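Oxidoreductase, iron/ascorbate family (Shewanella oneidensis, PDB 3ON7) probably uses iron(II), 2-oxoglutarate and dioxygen to form ethene or to oxidise L-arginine. Local coordinates at residues Asn52-Ala55 / Lys56-Phe59; Ile234-Glu237 / Gly238-Lys241. All coordinates share one frame; numbering follows the deposited sequence.

Interaction 1: residues Asn52-Ala55 / Lys56-Phe59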
loop_
_atom_site.group_PDB
_atom_site.type_symbol
_atom_site.label_atom_id
_atom_site.label_comp_id
_atom_site.label_asym_id
_atom_site.label_seq_id
_atom_site.Cartn_x
_atom_site.Cartn_y
_atom_site.Cartn_z
ATOM N N ASN B 52 -4.565 27.941 -10.846
ATOM C CA ASN B 52 -3.789 29.136 -11.183
ATOM C C ASN B 52 -3.215 29.896 -9.975
ATOM O O ASN B 52 -2.573 30.924 -10.171
ATOM C CB ASN B 52 -4.622 30.066 -12.093
ATOM C CG ASN B 52 -4.647 29.593 -13.527
ATOM O OD1 ASN B 52 -3.945 28.650 -13.881
ATOM N ND2 ASN B 52 -5.441 30.256 -14.373
ATOM N N SER B 53 -3.442 29.393 -8.755
ATOM C CA SER B 53 -2.961 29.964 -7.487
ATOM C C SER B 53 -1.943 29.044 -6.820
ATOM O O SER B 53 -2.024 27.823 -6.998
ATOM C CB SER B 53 -4.141 30.091 -6.515
ATOM O OG SER B 53 -4.612 28.809 -6.068
ATOM N N GLU B 54 -1.059 29.591 -5.987
ATOM C CA GLU B 54 -0.161 28.718 -5.224
ATOM C C GLU B 54 -0.847 28.238 -3.925
ATOM O O GLU B 54 -0.330 27.367 -3.208
ATOM C CB GLU B 54 1.228 29.366 -5.005
ATOM C CG GLU B 54 2.102 29.558 -6.336
ATOM C CD GLU B 54 2.152 28.316 -7.298
ATOM O OE1 GLU B 54 2.826 27.300 -6.974
ATOM O OE2 GLU B 54 1.526 28.371 -8.397
ATOM N N ALA B 55 -2.034 28.774 -3.647
ATOM C CA ALA B 55 -2.839 28.302 -2.507
ATOM C C ALA B 55 -3.249 26.841 -2.640
ATOM O O ALA B 55 -3.617 26.222 -1.654
ATOM C CB ALA B 55 -4.095 29.171 -2.339
ATOM N N LYS B 56 -3.228 26.309 -3.867
ATOM C CA LYS B 56 -3.545 24.907 -4.115
ATOM C C LYS B 56 -2.655 23.956 -3.326
ATOM O O LYS B 56 -3.097 22.852 -2.955
ATOM C CB LYS B 56 -3.409 24.566 -5.595
ATOM C CG LYS B 56 -2.008 24.753 -6.171
ATOM C CD LYS B 56 -2.047 24.793 -7.691
ATOM C CE LYS B 56 -0.640 24.972 -8.247
ATOM N NZ LYS B 56 -0.624 25.023 -9.693
ATOM N N ASN B 57 -1.410 24.379 -3.084
ATOM C CA ASN B 57 -0.431 23.545 -2.415
ATOM C C ASN B 57 -0.812 23.197 -0.981
ATOM O O ASN B 57 -0.263 22.257 -0.418
ATOM C CB ASN B 57 0.962 24.188 -2.462
ATOM C CG ASN B 57 1.503 24.309 -3.894
ATOM O OD1 ASN B 57 1.664 23.310 -4.607
ATOM N ND2 ASN B 57 1.785 25.537 -4.314
ATOM N N GLU B 58 -1.747 23.950 -0.399
ATOM C CA GLU B 58 -2.327 23.598 0.900
ATOM C C GLU B 58 -3.132 22.297 0.872
ATOM O O GLU B 58 -3.430 21.739 1.919
ATOM C CB GLU B 58 -3.265 24.703 1.409
ATOM C CG GLU B 58 -2.588 25.999 1.878
ATOM C CD GLU B 58 -3.570 27.182 1.985
ATOM O OE1 GLU B 58 -4.780 26.955 2.262
ATOM O OE2 GLU B 58 -3.124 28.337 1.786
ATOM N N PHE B 59 -3.520 21.836 -0.310
ATOM C CA PHE B 59 -4.333 20.634 -0.427
ATOM C C PHE B 59 -3.563 19.431 -0.969
ATOM O O PHE B 59 -4.173 18.521 -1.520
ATOM C CB PHE B 59 -5.572 20.947 -1.266
ATOM C CG PHE B 59 -6.417 22.030 -0.675
ATOM C CD1 PHE B 59 -6.131 23.372 -0.932
ATOM C CD2 PHE B 59 -7.454 21.728 0.184
ATOM C CE1 PHE B 59 -6.880 24.382 -0.360
ATOM C CE2 PHE B 59 -8.224 22.750 0.754
ATOM C CZ PHE B 59 -7.926 24.068 0.484
#

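Interaction 2: residues Ile234-Glu237 / Gly238-Lys241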
loop_
_atom_site.group_PDB
_atom_site.type_symbol
_atom_site.label_atom_id
_atom_site.label_comp_id
_atom_site.label_asym_id
_atom_site.label_seq_id
_atom_site.Cartn_x
_atom_site.Cartn_y
_atom_site.Cartn_z
ATOM N N ILE B 234 -4.809 12.920 -28.649
ATOM C CA ILE B 234 -3.707 13.497 -29.438
ATOM C C ILE B 234 -3.820 15.021 -29.415
ATOM O O ILE B 234 -4.855 15.547 -29.022
ATOM C CB ILE B 234 -3.642 12.949 -30.896
ATOM C CG1 ILE B 234 -4.882 13.322 -31.727
ATOM C CG2 ILE B 234 -3.452 11.464 -30.884
ATOM C CD1 ILE B 234 -4.704 13.117 -33.243
ATOM N N ASN B 235 -2.742 15.705 -29.780
ATOM C CA ASN B 235 -2.733 17.175 -29.982
ATOM C C ASN B 235 -2.668 17.419 -31.478
ATOM O O ASN B 235 -1.585 17.441 -32.060
ATOM C CB ASN B 235 -1.531 17.855 -29.297
ATOM C CG ASN B 235 -1.625 17.842 -27.781
ATOM O OD1 ASN B 235 -2.677 18.097 -27.223
ATOM N ND2 ASN B 235 -0.522 17.525 -27.111
ATOM N N PRO B 236 -3.833 17.546 -32.123
ATOM C CA PRO B 236 -3.827 17.660 -33.567
ATOM C C PRO B 236 -3.288 19.014 -34.005
ATOM O O PRO B 236 -3.190 19.922 -33.195
ATOM C CB PRO B 236 -5.302 17.482 -33.951
ATOM C CG PRO B 236 -6.067 17.830 -32.759
ATOM C CD PRO B 236 -5.201 17.514 -31.577
ATOM N N GLU B 237 -2.919 19.110 -35.277
ATOM C CA GLU B 237 -2.345 20.308 -35.841
ATOM C C GLU B 237 -3.297 21.465 -35.564
ATOM O O GLU B 237 -4.490 21.349 -35.782
ATOM C CB GLU B 237 -2.097 20.101 -37.345
ATOM C CG GLU B 237 -1.537 21.293 -38.096
ATOM C CD GLU B 237 -0.204 21.797 -37.554
ATOM O OE1 GLU B 237 0.685 20.962 -37.239
ATOM O OE2 GLU B 237 -0.048 23.040 -37.466
ATOM N N GLY B 238 -2.772 22.546 -35.005
ATOM C CA GLY B 238 -3.595 23.693 -34.616
ATOM C C GLY B 238 -3.774 23.883 -33.117
ATOM O O GLY B 238 -4.074 24.986 -32.672
ATOM N N THR B 239 -3.600 22.812 -32.344
ATOM C CA THR B 239 -3.662 22.880 -30.893
ATOM C C THR B 239 -2.682 23.947 -30.379
ATOM O O THR B 239 -1.501 23.932 -30.712
ATOM C CB THR B 239 -3.334 21.501 -30.232
ATOM O OG1 THR B 239 -4.207 20.481 -30.747
ATOM C CG2 THR B 239 -3.472 21.571 -28.712
ATOM N N ASP B 240 -3.195 24.879 -29.583
ATOM C CA ASP B 240 -2.404 25.992 -29.095
ATOM C C ASP B 240 -1.785 25.601 -27.762
ATOM O O ASP B 240 -2.488 25.455 -26.772
ATOM C CB ASP B 240 -3.312 27.220 -28.935
ATOM C CG ASP B 240 -2.550 28.491 -28.547
ATOM O OD1 ASP B 240 -1.382 28.426 -28.120
ATOM O OD2 ASP B 240 -3.144 29.571 -28.680
ATOM N N LYS B 241 -0.470 25.447 -27.737
ATOM C CA LYS B 241 0.226 24.949 -26.547
ATOM C C LYS B 241 0.134 25.897 -25.340
ATOM O O LYS B 241 0.251 25.462 -24.209
ATOM C CB LYS B 241 1.692 24.640 -26.861
ATOM C CG LYS B 241 2.582 25.861 -26.978
ATOM C CD LYS B 241 3.999 25.471 -27.299
ATOM C CE LYS B 241 4.960 26.636 -27.107
ATOM N NZ LYS B 241 6.410 26.292 -27.278
#

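Interaction 1: residues Asn52-Ala55 / Lys56-Phe59
The ring of Phe59 meets the turn at its edge: the carbonyl of Ala55 lies near the ring plane, with O 3.9 Å from CD1, and the O of Lys56 also sits at the edge, in plane. Beyond the turn the Phe59 side chain touches Phe50 of helix 37-51 as well as Arg97 and Pro99. The other flat groups, the carboxylate of Glu54 and the amide of Asn57, run side by side in the same direction with their planes 56° apart. Asn57 ND2 makes two weak hydrogen bonds, one to Glu54 OE1 (3.4 Å) and one to Glu54 O (3.0 Å). The backbone N of Asn57 donates to the same Glu54 O at 3.2 Å, arriving from above the carbonyl plane. Glu58 N bonds Ala55 O in like fashion, and Phe59 N bonds Lys56 O; these successive i to i+3 bonds are the signature of a 3-10 helix, here following closely on helix 37-51. Lys56 CG stands between the backbone N and the carbonyl carbon (chi1 61°), and the chain then runs straight, which lays its methylenes alongside the Ser53 carbonyl: Ser53 O is 3.1 Å from Lys56 CD. NZ thereby reaches a salt bridge with Glu88 and a hydrogen bond to Phe51 O. At 4.2 Å from Lys56 NZ, Glu54 OE2 is too far for a salt bridge. The buried lysine is thus tied to a carboxylate and a main-chain carbonyl near the end of helix 37-51, and the second carboxylate close by would be expected to favour its charged form further; the two ND2 bonds of Asn57, being weak, only supplement the backbone bond to Glu54 O.

Interaction 2: residues Ile234-Glu237 / Gly238-Lys241
Thr239 leans back over Pro236 and Asn235, and each atom of its side chain has a neighbour there. CB is 3.4 Å from Pro236 O and, at longer range, beside CB of Asn235. From CB the two branches part. OG1 lies anti to the carbonyl carbon of Thr239 (chi1 -55°), beside its own backbone N, and from there gives a short hydrogen bond of 2.7 Å to Pro236 O; OG1 lies in the Pro236 carbonyl plane and donates to a lone pair of O. The same hydroxyl oxygen rests on the proline ring, 3.2 Å from Pro236 CD. CG2, the methyl branch, passes beside the amide of Asn235, 3.9 Å from OD1; the two side chains cross at about a right angle. Pro236 O is gripped twice, since Thr239 N also bonds to it, at 3.0 Å and nearly straight (165° at the hydrogen). That second bond closes a type II beta turn from Pro236 to Thr239, placed in the loop that joins strands 231-234 and 245-252 of the double-stranded beta-helix (jelly-roll) core of 2-oxoglutarate/iron(II) oxygenases. Gly238 takes the third position of the turn with a positive phi of 109°, a conformation in which a CB would collide with Glu237 O. At the second position Glu237 turns outward, its CB 3.5 Å from Gly238 N and its bent chain curling past that same nitrogen. The turn meets the start of strand 169-174 and the loop before it: Asn235 OD1 accepts from Arg170 NE, Asn235 ND2 donates to Gly167 O, and Met166 packs against both Asn235 and Thr239.

From the N terminus the chain first leaves helix 37-51 and at once makes interaction 1, a short 3-10 helical turn in the connection to strand 68-70, an outermost strand, within this chain, of the eight-stranded sheet; backbone bonds between Phe59 and Phe69 fasten its far end to that strand. Much later, interaction 2 reverses the chain between strand 231-234 of the four-stranded sheet and strand 245-252 of the larger one. Both contacts are local and come in series, so they neither nest nor cross. The centres of interactions 1 and 2 are about 28 Å apart, and the nearest atoms of interactions 1 and 2 about 12 Å apart. Both lie at the surface, and neither is touched by another subunit of the assembly.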